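Integrase (Bovine immunodeficiency virus, PDB 3KKS) probably catalyses insertion of the reverse-transcribed viral DNA into the host genome, this fragment being its catalytic core domain with an RNase H-like fold. Local coordinates at residues 23-28 and 141-146; 36-41 and 65-70; 104-109 and 121-126. One frame throughout, in Å; residues are numbered along the deposited sequence.

Contact 1 (23-28 and 141-146); sequences TNSGLV and EIYLES
Ile142 is the first residue of helix 141-146 to meet the turn 23-28, and it does so with its methyl branch. CG2 lies anti to the backbone N and beside the carbonyl carbon, and from there it touches Ser25 CB at 3.6 Å. Ile142 also packs on His137 in a loop.

Tyr143 comes next, with its CA 5.1 Å from that of Ser25, the tightest backbone approach of the pair. Ser25 OG sits at the edge of the ring, near its plane, and comes to 3.5 Å from Tyr143 CB. Leu27 meets the base of the same ring, its CD1 lying 3.6 Å from Tyr143 CG; the two side chains cross obliquely. Tyr143 CG is anti to the backbone N (chi1 174°), which sets the base of the ring beside Ser25 and Leu27. The far end of the ring leads away from the turn, where OH bonds to Thr53 N while Tyr52 makes an edge-to-face contact with the ring.

One helical turn on, Ser146 CB stands 4.1 Å from Asn24 ND2, a looser contact at the margin. Its hydroxyl is turned back on its own helix, where OG donates to Tyr143 O at 2.6 Å.

What presents Ser25 and Leu27 to the helix is the shape of the turn. Ser25 OG accepts from Leu27 N at 3.1 Å with an N-H...O angle of 157°, and it also bonds to Glu22 OE2. Between them Gly26 takes a positive phi of 80°, where a CB would be jammed against the preceding carbonyl O. The Ser25 OG to Leu27 N bond makes this an ST turn, in the connection between antiparallel strands 15-22 and 28-33 of the RNase H-like fold, with helix 139-148 packed against it.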
ATOM      1  N   THR A  23       5.633   3.727   4.827  1.00 26.71           N
ATOM      2  CA  THR A  23       6.420   4.963   4.823  1.00 27.64           C
ATOM      3  C   THR A  23       7.924   4.867   5.007  1.00 27.46           C
ATOM      4  O   THR A  23       8.678   5.542   4.309  1.00 28.40           O
ATOM      5  CB  THR A  23       5.883   5.964   5.867  1.00 26.28           C
ATOM      6  OG1 THR A  23       5.979   5.394   7.176  1.00 30.56           O
ATOM      7  CG2 THR A  23       4.443   6.292   5.587  1.00 26.81           C
ATOM      8  N   ASN A  24       8.377   4.045   5.941  1.00 28.62           N
ATOM      9  CA  ASN A  24       9.812   3.932   6.164  1.00 27.94           C
ATOM     10  C   ASN A  24      10.558   3.254   5.020  1.00 27.21           C
ATOM     11  O   ASN A  24      11.533   3.794   4.504  1.00 27.77           O
ATOM     12  CB  ASN A  24      10.099   3.183   7.462  1.00 27.23           C
ATOM     13  CG  ASN A  24      11.591   3.062   7.746  1.00 30.46           C
ATOM     14  OD1 ASN A  24      12.297   4.064   7.877  1.00 31.33           O
ATOM     15  ND2 ASN A  24      12.077   1.832   7.841  1.00 30.08           N
ATOM     16  N   SER A  25      10.105   2.077   4.615  1.00 25.63           N
ATOM     17  CA  SER A  25      10.786   1.351   3.549  1.00 24.27           C
ATOM     18  C   SER A  25      10.340   1.735   2.140  1.00 22.95           C
ATOM     19  O   SER A  25      11.070   1.514   1.181  1.00 23.73           O
ATOM     20  CB  SER A  25      10.583  -0.154   3.737  1.00 23.30           C
ATOM     21  OG  SER A  25       9.217  -0.488   3.546  1.00 23.82           O
ATOM     22  N   GLY A  26       9.153   2.314   2.008  1.00 22.16           N
ATOM     23  CA  GLY A  26       8.672   2.654   0.682  1.00 21.15           C
ATOM     24  C   GLY A  26       8.093   1.417   0.008  1.00 21.36           C
ATOM     25  O   GLY A  26       7.690   1.463  -1.150  1.00 21.87           O
ATOM     26  N   LEU A  27       8.057   0.303   0.734  1.00 22.93           N
ATOM     27  CA  LEU A  27       7.527  -0.949   0.200  1.00 23.05           C
ATOM     28  C   LEU A  27       6.081  -0.722  -0.208  1.00 23.03           C
ATOM     29  O   LEU A  27       5.311  -0.110   0.532  1.00 25.45           O
ATOM     30  CB  LEU A  27       7.597  -2.059   1.260  1.00 25.20           C
ATOM     31  CG  LEU A  27       7.579  -3.525   0.796  1.00 25.13           C
ATOM     32  CD1 LEU A  27       7.596  -4.441   2.001  1.00 27.86           C
ATOM     33  CD2 LEU A  27       6.347  -3.807  -0.009  1.00 28.27           C
ATOM     34  N   VAL A  28       5.704  -1.221  -1.378  1.00 22.46           N
ATOM     35  CA  VAL A  28       4.341  -1.040  -1.851  1.00 22.23           C
ATOM     36  C   VAL A  28       3.545  -2.330  -1.868  1.00 23.56           C
ATOM     37  O   VAL A  28       4.065  -3.389  -2.226  1.00 24.78           O
ATOM     38  CB  VAL A  28       4.310  -0.467  -3.286  1.00 21.76           C
ATOM     39  CG1 VAL A  28       2.855  -0.184  -3.705  1.00 20.94           C
ATOM     40  CG2 VAL A  28       5.141   0.804  -3.359  1.00 19.69           C
ATOM     41  N   GLU A 141      14.206  -5.237   1.150  1.00 29.43           N
ATOM     42  CA  GLU A 141      15.276  -5.516   2.110  1.00 31.25           C
ATOM     43  C   GLU A 141      15.191  -4.566   3.293  1.00 30.75           C
ATOM     44  O   GLU A 141      15.404  -4.960   4.435  1.00 31.56           O
ATOM     45  CB  GLU A 141      16.651  -5.377   1.445  1.00 32.18           C
ATOM     46  CG  GLU A 141      16.856  -6.303   0.258  1.00 37.32           C
ATOM     47  CD  GLU A 141      18.134  -6.016  -0.506  1.00 40.10           C
ATOM     48  OE1 GLU A 141      18.406  -4.833  -0.803  1.00 41.53           O
ATOM     49  OE2 GLU A 141      18.863  -6.976  -0.823  1.00 43.55           O
ATOM     50  N   ILE A 142      14.877  -3.309   3.010  1.00 29.85           N
ATOM     51  CA  ILE A 142      14.759  -2.299   4.043  1.00 26.78           C
ATOM     52  C   ILE A 142      13.642  -2.656   5.016  1.00 27.35           C
ATOM     53  O   ILE A 142      13.825  -2.595   6.233  1.00 25.70           O
ATOM     54  CB  ILE A 142      14.478  -0.922   3.411  1.00 28.22           C
ATOM     55  CG1 ILE A 142      15.708  -0.459   2.620  1.00 28.90           C
ATOM     56  CG2 ILE A 142      14.093   0.083   4.484  1.00 27.16           C
ATOM     57  CD1 ILE A 142      15.591   0.944   2.054  1.00 31.73           C
ATOM     58  N   TYR A 143      12.481  -3.023   4.479  1.00 26.62           N
ATOM     59  CA  TYR A 143      11.346  -3.395   5.312  1.00 26.85           C
ATOM     60  C   TYR A 143      11.706  -4.606   6.156  1.00 28.82           C
ATOM     61  O   TYR A 143      11.456  -4.633   7.363  1.00 29.54           O
ATOM     62  CB  TYR A 143      10.123  -3.745   4.459  1.00 25.04           C
ATOM     63  CG  TYR A 143       8.985  -4.283   5.295  1.00 24.32           C
ATOM     64  CD1 TYR A 143       8.123  -3.421   5.974  1.00 23.02           C
ATOM     65  CD2 TYR A 143       8.820  -5.656   5.474  1.00 22.17           C
ATOM     66  CE1 TYR A 143       7.131  -3.912   6.817  1.00 24.84           C
ATOM     67  CE2 TYR A 143       7.830  -6.161   6.317  1.00 22.53           C
ATOM     68  CZ  TYR A 143       6.992  -5.285   6.985  1.00 24.88           C
ATOM     69  OH  TYR A 143       6.022  -5.771   7.831  1.00 25.15           O
ATOM     70  N   LEU A 144      12.276  -5.612   5.504  1.00 29.98           N
ATOM     71  CA  LEU A 144      12.684  -6.835   6.175  1.00 33.79           C
ATOM     72  C   LEU A 144      13.629  -6.518   7.319  1.00 35.50           C
ATOM     73  O   LEU A 144      13.575  -7.146   8.375  1.00 35.42           O
ATOM     74  CB  LEU A 144      13.392  -7.764   5.192  1.00 36.20           C
ATOM     75  CG  LEU A 144      14.191  -8.890   5.842  1.00 39.09           C
ATOM     76  CD1 LEU A 144      13.239  -9.839   6.551  1.00 41.27           C
ATOM     77  CD2 LEU A 144      15.009  -9.628   4.783  1.00 41.52           C
ATOM     78  N   GLU A 145      14.499  -5.541   7.100  1.00 35.70           N
ATOM     79  CA  GLU A 145      15.464  -5.156   8.116  1.00 37.91           C
ATOM     80  C   GLU A 145      14.767  -4.501   9.296  1.00 36.88           C
ATOM     81  O   GLU A 145      15.059  -4.826  10.445  1.00 37.72           O
ATOM     82  CB  GLU A 145      16.507  -4.209   7.528  1.00 40.75           C
ATOM     83  CG  GLU A 145      17.673  -3.928   8.457  1.00 48.13           C
ATOM     84  CD  GLU A 145      18.351  -5.198   8.932  1.00 49.91           C
ATOM     85  OE1 GLU A 145      18.617  -6.076   8.087  1.00 52.21           O
ATOM     86  OE2 GLU A 145      18.619  -5.314  10.149  1.00 52.27           O
ATOM     87  N   SER A 146      13.845  -3.584   9.020  1.00 36.08           N
ATOM     88  CA  SER A 146      13.118  -2.912  10.093  1.00 36.36           C
ATOM     89  C   SER A 146      12.357  -3.968  10.894  1.00 37.15           C
ATOM     90  O   SER A 146      12.153  -3.833  12.096  1.00 37.54           O
ATOM     91  CB  SER A 146      12.138  -1.884   9.516  1.00 34.75           C
ATOM     92  OG  SER A 146      11.091  -2.514   8.792  1.00 33.67           O
TER

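Contact 2 (36-41 and 65-70); sequences ETALQV and FTAHRI
Val41 and Phe65 cross at about a right angle, both valine methyls meeting the ring at its CD1 and CE1 atoms. CG2 comes to 3.8 Å from Phe65 CE1, while CG1 lies 3.9 Å from Phe65 CD1; the CG2 approach is oblique to the ring. That same CG1 also meets Ile70, which again crosses the valine at about a right angle, with its CD1 at 3.9 Å from Val41 CG1. In Ile70, a chi2 of -48° bends CD1 round, and the methyl ends 3.4 Å from Ala38 O, an apolar group pressed on a helix carbonyl.

Ala38 gives the closest backbone approach, its CA 6.5 Å from that of Phe65. Beside it two alanines meet, Ala38 CB and Ala67 CB at 3.8 Å; Ala67 is at the N-cap position of helix 68-76.

Toward the outside, Leu39 and Arg69 lie side by side and point the same way. Arg69, bent at chi2 and chi3, offers one face of its guanidinium to Leu39 CD2, which sits 3.6 Å above the plane and offset toward the rim, an apolar methyl resting on the flat of a charged group.

Helix 38-51 therefore starts against the junction of helices 63-66 and 68-76. Farther along it, Ala42 and Ile45 continue the packing on Ile70. The Phe65 ring turns inward to the sheet, touching Met7 and Asn9 of strand 4-12 and Trp18 of strand 15-22.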
ATOM      1  N   GLU A  36     -15.291   0.173  -4.805  1.00 39.82           N
ATOM      2  CA  GLU A  36     -14.823   0.959  -3.664  1.00 40.24           C
ATOM      3  C   GLU A  36     -15.802   0.955  -2.500  1.00 39.68           C
ATOM      4  O   GLU A  36     -16.602   1.879  -2.349  1.00 41.34           O
ATOM      5  CB  GLU A  36     -14.563   2.405  -4.079  1.00 41.37           C
ATOM      6  CG  GLU A  36     -13.201   2.651  -4.692  1.00 44.03           C
ATOM      7  CD  GLU A  36     -12.991   4.107  -5.045  1.00 45.26           C
ATOM      8  OE1 GLU A  36     -13.572   4.562  -6.058  1.00 46.09           O
ATOM      9  OE2 GLU A  36     -12.255   4.792  -4.303  1.00 45.04           O
ATOM     10  N   THR A  37     -15.730  -0.084  -1.677  1.00 36.96           N
ATOM     11  CA  THR A  37     -16.605  -0.204  -0.520  1.00 35.84           C
ATOM     12  C   THR A  37     -15.781  -0.413   0.738  1.00 35.00           C
ATOM     13  O   THR A  37     -14.578  -0.682   0.671  1.00 35.44           O
ATOM     14  CB  THR A  37     -17.569  -1.399  -0.656  1.00 35.50           C
ATOM     15  OG1 THR A  37     -16.828  -2.570  -1.015  1.00 36.05           O
ATOM     16  CG2 THR A  37     -18.624  -1.122  -1.710  1.00 35.04           C
ATOM     17  N   ALA A  38     -16.435  -0.294   1.883  1.00 31.95           N
ATOM     18  CA  ALA A  38     -15.762  -0.481   3.151  1.00 31.29           C
ATOM     19  C   ALA A  38     -15.439  -1.957   3.326  1.00 30.65           C
ATOM     20  O   ALA A  38     -14.461  -2.314   3.975  1.00 30.58           O
ATOM     21  CB  ALA A  38     -16.654  -0.005   4.289  1.00 32.16           C
ATOM     22  N   LEU A  39     -16.280  -2.810   2.747  1.00 30.81           N
ATOM     23  CA  LEU A  39     -16.097  -4.250   2.838  1.00 30.31           C
ATOM     24  C   LEU A  39     -14.819  -4.671   2.121  1.00 29.77           C
ATOM     25  O   LEU A  39     -14.019  -5.428   2.661  1.00 29.81           O
ATOM     26  CB  LEU A  39     -17.316  -4.971   2.244  1.00 30.74           C
ATOM     27  CG  LEU A  39     -17.384  -6.506   2.228  1.00 29.97           C
ATOM     28  CD1 LEU A  39     -16.663  -7.040   1.020  1.00 35.19           C
ATOM     29  CD2 LEU A  39     -16.805  -7.079   3.500  1.00 29.57           C
ATOM     30  N   GLN A  40     -14.622  -4.178   0.906  1.00 29.82           N
ATOM     31  CA  GLN A  40     -13.418  -4.516   0.164  1.00 29.13           C
ATOM     32  C   GLN A  40     -12.213  -3.971   0.917  1.00 27.73           C
ATOM     33  O   GLN A  40     -11.237  -4.689   1.134  1.00 30.08           O
ATOM     34  CB  GLN A  40     -13.465  -3.932  -1.244  1.00 28.32           C
ATOM     35  CG  GLN A  40     -14.576  -4.506  -2.099  1.00 31.93           C
ATOM     36  CD  GLN A  40     -14.613  -6.013  -2.052  1.00 32.58           C
ATOM     37  OE1 GLN A  40     -13.577  -6.675  -2.142  1.00 32.15           O
ATOM     38  NE2 GLN A  40     -15.811  -6.569  -1.914  1.00 34.93           N
ATOM     39  N   VAL A  41     -12.286  -2.711   1.335  1.00 26.13           N
ATOM     40  CA  VAL A  41     -11.183  -2.116   2.075  1.00 25.67           C
ATOM     41  C   VAL A  41     -10.810  -2.957   3.298  1.00 25.83           C
ATOM     42  O   VAL A  41      -9.630  -3.158   3.578  1.00 27.02           O
ATOM     43  CB  VAL A  41     -11.511  -0.680   2.517  1.00 24.89           C
ATOM     44  CG1 VAL A  41     -10.450  -0.177   3.502  1.00 22.77           C
ATOM     45  CG2 VAL A  41     -11.539   0.231   1.292  1.00 26.87           C
ATOM     46  N   PHE A  65     -13.115   4.550   3.919  1.00 40.83           N
ATOM     47  CA  PHE A  65     -11.996   4.505   4.855  1.00 38.98           C
ATOM     48  C   PHE A  65     -12.427   4.943   6.253  1.00 39.59           C
ATOM     49  O   PHE A  65     -11.714   4.694   7.225  1.00 39.43           O
ATOM     50  CB  PHE A  65     -10.841   5.414   4.397  1.00 38.79           C
ATOM     51  CG  PHE A  65     -10.163   4.966   3.125  1.00 38.58           C
ATOM     52  CD1 PHE A  65      -9.807   3.635   2.937  1.00 37.96           C
ATOM     53  CD2 PHE A  65      -9.868   5.883   2.120  1.00 37.60           C
ATOM     54  CE1 PHE A  65      -9.167   3.223   1.764  1.00 38.72           C
ATOM     55  CE2 PHE A  65      -9.229   5.484   0.942  1.00 36.34           C
ATOM     56  CZ  PHE A  65      -8.879   4.149   0.764  1.00 37.99           C
ATOM     57  N   THR A  66     -13.587   5.595   6.358  1.00 39.68           N
ATOM     58  CA  THR A  66     -14.068   6.088   7.653  1.00 39.74           C
ATOM     59  C   THR A  66     -15.267   5.364   8.263  1.00 40.06           C
ATOM     60  O   THR A  66     -15.729   5.737   9.345  1.00 40.09           O
ATOM     61  CB  THR A  66     -14.417   7.603   7.587  1.00 39.87           C
ATOM     62  OG1 THR A  66     -15.373   7.836   6.548  1.00 38.14           O
ATOM     63  CG2 THR A  66     -13.175   8.428   7.313  1.00 40.25           C
ATOM     64  N   ALA A  67     -15.774   4.339   7.586  1.00 40.49           N
ATOM     65  CA  ALA A  67     -16.921   3.586   8.093  1.00 39.11           C
ATOM     66  C   ALA A  67     -16.591   2.955   9.445  1.00 39.82           C
ATOM     67  O   ALA A  67     -15.424   2.687   9.735  1.00 38.24           O
ATOM     68  CB  ALA A  67     -17.311   2.508   7.096  1.00 38.70           C
ATOM     69  N   HIS A  68     -17.615   2.738  10.273  1.00 40.26           N
ATOM     70  CA  HIS A  68     -17.422   2.119  11.585  1.00 41.41           C
ATOM     71  C   HIS A  68     -16.774   0.757  11.375  1.00 38.96           C
ATOM     72  O   HIS A  68     -16.033   0.263  12.224  1.00 38.46           O
ATOM     73  CB  HIS A  68     -18.763   1.950  12.311  1.00 45.85           C
ATOM     74  CG  HIS A  68     -19.267   3.209  12.940  1.00 49.94           C
ATOM     75  ND1 HIS A  68     -20.606   3.431  13.200  1.00 52.52           N
ATOM     76  CD2 HIS A  68     -18.613   4.313  13.372  1.00 51.76           C
ATOM     77  CE1 HIS A  68     -20.751   4.618  13.760  1.00 53.57           C
ATOM     78  NE2 HIS A  68     -19.559   5.175  13.876  1.00 53.14           N
ATOM     79  N   ARG A  69     -17.076   0.161  10.230  1.00 37.34           N
ATOM     80  CA  ARG A  69     -16.522  -1.129   9.853  1.00 36.56           C
ATOM     81  C   ARG A  69     -14.991  -1.056   9.937  1.00 34.54           C
ATOM     82  O   ARG A  69     -14.350  -1.886  10.582  1.00 34.66           O
ATOM     83  CB  ARG A  69     -16.973  -1.465   8.420  1.00 37.46           C
ATOM     84  CG  ARG A  69     -16.042  -2.386   7.644  1.00 39.80           C
ATOM     85  CD  ARG A  69     -16.455  -3.840   7.730  1.00 39.06           C
ATOM     86  NE  ARG A  69     -17.663  -4.105   6.956  1.00 38.55           N
ATOM     87  CZ  ARG A  69     -18.174  -5.316   6.762  1.00 37.41           C
ATOM     88  NH1 ARG A  69     -17.581  -6.383   7.285  1.00 37.73           N
ATOM     89  NH2 ARG A  69     -19.280  -5.458   6.049  1.00 37.56           N
ATOM     90  N   ILE A  70     -14.419  -0.038   9.303  1.00 33.45           N
ATOM     91  CA  ILE A  70     -12.970   0.146   9.276  1.00 32.48           C
ATOM     92  C   ILE A  70     -12.413   0.608  10.608  1.00 33.20           C
ATOM     93  O   ILE A  70     -11.340   0.162  11.036  1.00 32.58           O
ATOM     94  CB  ILE A  70     -12.573   1.158   8.184  1.00 31.34           C
ATOM     95  CG1 ILE A  70     -13.146   0.702   6.842  1.00 30.89           C
ATOM     96  CG2 ILE A  70     -11.059   1.299   8.115  1.00 30.05           C
ATOM     97  CD1 ILE A  70     -12.892  -0.774   6.530  1.00 28.91           C
TER

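Contact 3 (104-109 and 121-126); sequences DRLAAY and SLALVS
Arg105 bends at chi2 (-63°), which swings CD in beside Ser126 OG; the serine in turn holds OG anti to its own backbone N, facing the arginine. The two then bond through NE, not through NH1 or NH2. Arg105 NE donates to Ser126 OG at 2.7 Å with an N-H...O angle of 142°, and the oxygen lies practically in the guanidinium plane.

A water completes the link along the same edge. It accepts from Arg105 NH2 at 2.9 Å and donates to Ser126 O at 2.7 Å, and it is also bonded to Ser126 OG. The guanidinium is thus tied to the hydroxyl of Ser126 directly and to its carbonyl through the water, which probably limits its rotation.

Nearer the backbones the helices close up on Ala123. Its CB touches Arg105 CB at 3.5 Å and Leu106 CD1 at 3.9 Å. Tyr109 crosses Leu122 at about a right angle and takes Leu122 CB over the centre of one face, a CH-pi contact of 3.9 Å to the ring centroid, while Ser126 CB lies at the edge of the Tyr109 ring, near its plane, closest to OH.

The segment axes run 130° apart in direction. Here the end of helix 89-109 packs on helix 116-129, from which Leu124 reaches Val28 and Ala30 of strand 28-33; Leu106 touches Trp12 of strand 4-12.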
ATOM      1  N   ASP A 104       3.754   3.514 -13.660  1.00 26.67           N
ATOM      2  CA  ASP A 104       4.728   3.344 -14.735  1.00 26.55           C
ATOM      3  C   ASP A 104       4.965   1.850 -14.985  1.00 25.69           C
ATOM      4  O   ASP A 104       5.034   1.409 -16.129  1.00 23.33           O
ATOM      5  CB  ASP A 104       6.055   4.030 -14.372  1.00 27.48           C
ATOM      6  CG  ASP A 104       5.936   5.549 -14.325  1.00 32.37           C
ATOM      7  OD1 ASP A 104       6.831   6.211 -13.741  1.00 32.06           O
ATOM      8  OD2 ASP A 104       4.950   6.081 -14.883  1.00 33.13           O
ATOM      9  N   ARG A 105       5.077   1.069 -13.910  1.00 24.39           N
ATOM     10  CA  ARG A 105       5.304  -0.369 -14.045  1.00 23.49           C
ATOM     11  C   ARG A 105       4.072  -1.041 -14.644  1.00 22.56           C
ATOM     12  O   ARG A 105       4.179  -1.956 -15.463  1.00 21.04           O
ATOM     13  CB  ARG A 105       5.612  -0.994 -12.686  1.00 22.96           C
ATOM     14  CG  ARG A 105       6.884  -0.475 -12.021  1.00 24.99           C
ATOM     15  CD  ARG A 105       8.130  -0.808 -12.836  1.00 26.13           C
ATOM     16  NE  ARG A 105       9.351  -0.479 -12.100  1.00 27.74           N
ATOM     17  CZ  ARG A 105       9.843   0.749 -11.970  1.00 27.30           C
ATOM     18  NH1 ARG A 105       9.222   1.771 -12.536  1.00 22.44           N
ATOM     19  NH2 ARG A 105      10.950   0.955 -11.262  1.00 26.78           N
ATOM     20  N   LEU A 106       2.903  -0.576 -14.226  1.00 22.20           N
ATOM     21  CA  LEU A 106       1.636  -1.099 -14.720  1.00 24.37           C
ATOM     22  C   LEU A 106       1.575  -0.883 -16.226  1.00 25.27           C
ATOM     23  O   LEU A 106       1.232  -1.791 -16.982  1.00 26.23           O
ATOM     24  CB  LEU A 106       0.478  -0.374 -14.029  1.00 24.55           C
ATOM     25  CG  LEU A 106      -0.578  -1.168 -13.241  1.00 26.71           C
ATOM     26  CD1 LEU A 106      -0.018  -2.489 -12.744  1.00 26.91           C
ATOM     27  CD2 LEU A 106      -1.075  -0.327 -12.080  1.00 26.06           C
ATOM     28  N   ALA A 107       1.924   0.316 -16.669  1.00 26.74           N
ATOM     29  CA  ALA A 107       1.903   0.609 -18.095  1.00 26.77           C
ATOM     30  C   ALA A 107       2.813  -0.351 -18.843  1.00 28.48           C
ATOM     31  O   ALA A 107       2.534  -0.726 -19.977  1.00 30.48           O
ATOM     32  CB  ALA A 107       2.348   2.039 -18.347  1.00 26.26           C
ATOM     33  N   ALA A 108       3.906  -0.756 -18.212  1.00 28.71           N
ATOM     34  CA  ALA A 108       4.829  -1.663 -18.868  1.00 28.44           C
ATOM     35  C   ALA A 108       4.350  -3.109 -18.912  1.00 28.94           C
ATOM     36  O   ALA A 108       4.336  -3.730 -19.973  1.00 31.42           O
ATOM     37  CB  ALA A 108       6.195  -1.590 -18.197  1.00 27.85           C
ATOM     38  N   TYR A 109       3.929  -3.640 -17.771  1.00 27.74           N
ATOM     39  CA  TYR A 109       3.519  -5.034 -17.704  1.00 26.75           C
ATOM     40  C   TYR A 109       2.147  -5.441 -18.235  1.00 26.85           C
ATOM     41  O   TYR A 109       1.953  -6.601 -18.582  1.00 25.78           O
ATOM     42  CB  TYR A 109       3.679  -5.530 -16.266  1.00 26.17           C
ATOM     43  CG  TYR A 109       5.118  -5.527 -15.780  1.00 28.54           C
ATOM     44  CD1 TYR A 109       6.104  -6.272 -16.439  1.00 29.39           C
ATOM     45  CD2 TYR A 109       5.492  -4.804 -14.650  1.00 26.83           C
ATOM     46  CE1 TYR A 109       7.425  -6.296 -15.977  1.00 28.77           C
ATOM     47  CE2 TYR A 109       6.807  -4.819 -14.184  1.00 27.18           C
ATOM     48  CZ  TYR A 109       7.766  -5.568 -14.847  1.00 27.99           C
ATOM     49  OH  TYR A 109       9.061  -5.599 -14.369  1.00 29.53           O
ATOM     50  N   SER A 121       0.971  -7.688  -9.875  1.00 20.33           N
ATOM     51  CA  SER A 121       1.938  -8.481  -9.122  1.00 20.68           C
ATOM     52  C   SER A 121       3.356  -8.212  -9.623  1.00 20.55           C
ATOM     53  O   SER A 121       4.272  -7.981  -8.835  1.00 22.21           O
ATOM     54  CB  SER A 121       1.631  -9.976  -9.269  1.00 20.62           C
ATOM     55  OG  SER A 121       0.534 -10.351  -8.459  1.00 22.90           O
ATOM     56  N   LEU A 122       3.546  -8.250 -10.935  1.00 19.73           N
ATOM     57  CA  LEU A 122       4.875  -8.003 -11.487  1.00 20.19           C
ATOM     58  C   LEU A 122       5.322  -6.568 -11.228  1.00 19.95           C
ATOM     59  O   LEU A 122       6.505  -6.310 -11.022  1.00 20.28           O
ATOM     60  CB  LEU A 122       4.894  -8.279 -12.987  1.00 18.30           C
ATOM     61  CG  LEU A 122       4.740  -9.728 -13.452  1.00 22.27           C
ATOM     62  CD1 LEU A 122       4.766  -9.742 -14.977  1.00 20.53           C
ATOM     63  CD2 LEU A 122       5.864 -10.592 -12.906  1.00 23.78           C
ATOM     64  N   ALA A 123       4.373  -5.636 -11.250  1.00 17.08           N
ATOM     65  CA  ALA A 123       4.695  -4.237 -11.003  1.00 19.46           C
ATOM     66  C   ALA A 123       5.177  -4.054  -9.561  1.00 21.18           C
ATOM     67  O   ALA A 123       6.060  -3.236  -9.303  1.00 22.43           O
ATOM     68  CB  ALA A 123       3.476  -3.357 -11.262  1.00 17.87           C
ATOM     69  N   LEU A 124       4.603  -4.821  -8.630  1.00 19.55           N
ATOM     70  CA  LEU A 124       4.977  -4.724  -7.219  1.00 19.59           C
ATOM     71  C   LEU A 124       6.325  -5.378  -6.938  1.00 19.23           C
ATOM     72  O   LEU A 124       7.103  -4.891  -6.128  1.00 19.73           O
ATOM     73  CB  LEU A 124       3.894  -5.363  -6.338  1.00 18.91           C
ATOM     74  CG  LEU A 124       2.567  -4.594  -6.343  1.00 20.40           C
ATOM     75  CD1 LEU A 124       1.439  -5.452  -5.785  1.00 19.26           C
ATOM     76  CD2 LEU A 124       2.737  -3.317  -5.520  1.00 20.57           C
ATOM     77  N   VAL A 125       6.580  -6.499  -7.597  1.00 17.82           N
ATOM     78  CA  VAL A 125       7.836  -7.213  -7.455  1.00 20.33           C
ATOM     79  C   VAL A 125       8.974  -6.304  -7.933  1.00 22.29           C
ATOM     80  O   VAL A 125      10.053  -6.259  -7.339  1.00 19.89           O
ATOM     81  CB  VAL A 125       7.818  -8.478  -8.321  1.00 21.01           C
ATOM     82  CG1 VAL A 125       9.223  -9.022  -8.491  1.00 25.10           C
ATOM     83  CG2 VAL A 125       6.913  -9.510  -7.680  1.00 23.38           C
ATOM     84  N   SER A 126       8.703  -5.596  -9.024  1.00 21.26           N
ATOM     85  CA  SER A 126       9.646  -4.672  -9.633  1.00 23.42           C
ATOM     86  C   SER A 126       9.984  -3.529  -8.682  1.00 22.71           C
ATOM     87  O   SER A 126      11.153  -3.204  -8.470  1.00 23.75           O
ATOM     88  CB  SER A 126       9.039  -4.104 -10.929  1.00 24.58           C
ATOM     89  OG  SER A 126       9.827  -3.053 -11.466  1.00 22.45           O
TER
HETATM   90  O   HOH W   1      12.141  -1.486 -10.358  1.00 36.49           O

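Contact 1 is the most buried of the three, whereas contacts 2 and 3 are partly buried and lie about 26 Å apart between centres, on opposite sides of the chain's centre. Both of these nest along the chain inside the loop closed by contact 1. Contact 2 joins helices by apolar packing, with an arginine used for its flat face; contact 3 also joins helices, but puts its arginine to work as a donor, directly and through water. Contact 1 instead sets a turn on a helix without a polar bond between them; their polar groups bond within their own segment or to nearby residues such as Glu22 and Thr53. Contacts 1 and 3 touch where Val28 O meets Leu124 CD2 at 3.6 Å.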